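Local coordinates for peptide ABC transporter, peptide-binding protein (Enterococcus faecalis, PDB 3O6P) that is one piece of a protein that probably binds peptides for uptake by an ABC transporter, at residues A162-F167 with D207-A212. Numbering follows the deposited sequence. Where two conformers were deposited one is given.
Sequences ADPSSF and DDMLNA
Met209, a selenomethionine on helix 202-218, reaches across to the turn leading into helix 165-168, and its selenium touches three consecutive residues there. Met209 SE lies 3.8 Å from Asp163 OD2 and equally close to the backbone N of Ser165; no hydrogen bond links the two segments, so the contact is van der Waals packing. The Met209 chain runs extended through CG (chi2 -174°) and then bends at SE (chi3 -63°), which turns CE toward the ring of Pro164. Pro164 CB stands 4.1 Å from Met209 SE, the Pro164 ring carbon CD also comes near Met209 CE, and the two side chains cross at about a right angle. The Asp163 side chain also runs crosswise to Met209, presenting the carboxylate oxygen OD2 to the selenium.

That same oxygen takes a capping bond from Ser165 N. The amide donates to Asp163 OD2 at 3.0 Å, from above the carboxylate plane, while Ser165 OG donates to it on the anti side. Ser165 OG sits between its own backbone N and carbonyl carbon (chi1 66°), a position that brings the hydroxyl to the cap while Ser165 CB rests 4.0 Å from Met209 SE. Arg205, one turn before Met209 on helix 202-218, adds a salt bridge to OD2; two Ser165 bonds and this charge should hold the carboxylate in place beside the selenium.

Phe68 of helix 68-72 covers both Pro164 and Met209, and Ala194 of helix 185-195 and Leu168 also pack on Met209. Away from the sodium site, the contact thus joins the capped turn after strand 152-158 to helix 202-218, which precedes strand 223-228.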
# COMPACT_ATOMS: atom_id res chain seq x y z
N ALA A 162 -2.07 17.21 -9.12
CA ALA A 162 -3.04 16.68 -8.15
C ALA A 162 -4.11 15.75 -8.75
O ALA A 162 -5.31 15.91 -8.49
CB ALA A 162 -3.71 17.85 -7.39
N ASP A 163 -3.69 14.77 -9.55
CA ASP A 163 -4.64 13.81 -10.08
C ASP A 163 -4.53 12.41 -9.44
O ASP A 163 -3.43 11.85 -9.35
CB ASP A 163 -4.56 13.70 -11.59
CG ASP A 163 -5.77 13.00 -12.16
OD1 ASP A 163 -6.84 13.65 -12.34
OD2 ASP A 163 -5.65 11.80 -12.41
N PRO A 164 -5.67 11.81 -9.06
CA PRO A 164 -5.61 10.52 -8.39
C PRO A 164 -4.96 9.43 -9.25
O PRO A 164 -4.35 8.53 -8.71
CB PRO A 164 -7.09 10.19 -8.12
CG PRO A 164 -7.76 11.52 -8.12
CD PRO A 164 -7.06 12.28 -9.20
N SER A 165 -5.06 9.54 -10.58
CA SER A 165 -4.48 8.52 -11.45
C SER A 165 -2.95 8.46 -11.31
O SER A 165 -2.37 7.43 -11.61
CB SER A 165 -4.84 8.77 -12.91
OG SER A 165 -4.24 9.96 -13.37
N SER A 166 -2.33 9.56 -10.88
CA SER A 166 -0.88 9.58 -10.67
C SER A 166 -0.49 8.46 -9.71
O SER A 166 0.54 7.82 -9.89
CB SER A 166 -0.45 10.92 -10.10
OG SER A 166 0.95 10.98 -9.93
N PHE A 167 -1.32 8.23 -8.70
CA PHE A 167 -1.08 7.15 -7.74
C PHE A 167 -1.62 5.81 -8.21
O PHE A 167 -0.95 4.77 -8.09
CB PHE A 167 -1.71 7.50 -6.40
CG PHE A 167 -1.02 8.64 -5.71
CD1 PHE A 167 -0.06 8.38 -4.72
CD2 PHE A 167 -1.29 9.97 -6.08
CE1 PHE A 167 0.60 9.43 -4.11
CE2 PHE A 167 -0.64 11.02 -5.45
CZ PHE A 167 0.33 10.75 -4.47
N ASP A 207 -15.57 8.26 -11.41
CA ASP A 207 -16.11 7.05 -10.82
C ASP A 207 -15.18 5.85 -11.05
O ASP A 207 -15.04 4.99 -10.18
CB ASP A 207 -17.54 6.79 -11.31
CG ASP A 207 -18.57 7.70 -10.64
OD1 ASP A 207 -18.25 8.42 -9.68
OD2 ASP A 207 -19.73 7.71 -11.10
N ASP A 208 -14.53 5.79 -12.22
CA ASP A 208 -13.53 4.74 -12.49
C ASP A 208 -12.35 4.83 -11.50
O ASP A 208 -11.89 3.81 -10.95
CB ASP A 208 -13.03 4.84 -13.92
CG ASP A 208 -14.01 4.26 -14.93
OD1 ASP A 208 -14.74 3.31 -14.57
OD2 ASP A 208 -14.02 4.73 -16.08
N MSE A 209 -11.88 6.04 -11.25
CA MSE A 209 -10.76 6.21 -10.33
C MSE A 209 -11.16 5.86 -8.90
O MSE A 209 -10.39 5.21 -8.18
CB MSE A 209 -10.18 7.61 -10.41
CG MSE A 209 -9.53 7.89 -11.79
SE MSE A 209 -8.64 9.58 -11.86
CE MSE A 209 -10.15 10.75 -11.57
N LEU A 210 -12.36 6.29 -8.48
CA LEU A 210 -12.88 5.90 -7.15
C LEU A 210 -12.97 4.38 -7.00
O LEU A 210 -12.58 3.82 -5.96
CB LEU A 210 -14.27 6.49 -6.91
CG LEU A 210 -14.32 7.98 -6.56
CD1 LEU A 210 -15.80 8.38 -6.55
CD2 LEU A 210 -13.69 8.23 -5.20
N ASN A 211 -13.49 3.72 -8.03
CA ASN A 211 -13.56 2.28 -8.03
C ASN A 211 -12.20 1.59 -7.98
O ASN A 211 -12.05 0.56 -7.29
CB ASN A 211 -14.42 1.76 -9.19
CG ASN A 211 -15.90 1.86 -8.90
OD1 ASN A 211 -16.34 1.55 -7.80
ND2 ASN A 211 -16.69 2.29 -9.90
N ALA A 212 -11.21 2.18 -8.67
CA ALA A 212 -9.83 1.69 -8.59
C ALA A 212 -9.30 1.77 -7.17
O ALA A 212 -8.80 0.78 -6.61
CB ALA A 212 -8.92 2.44 -9.55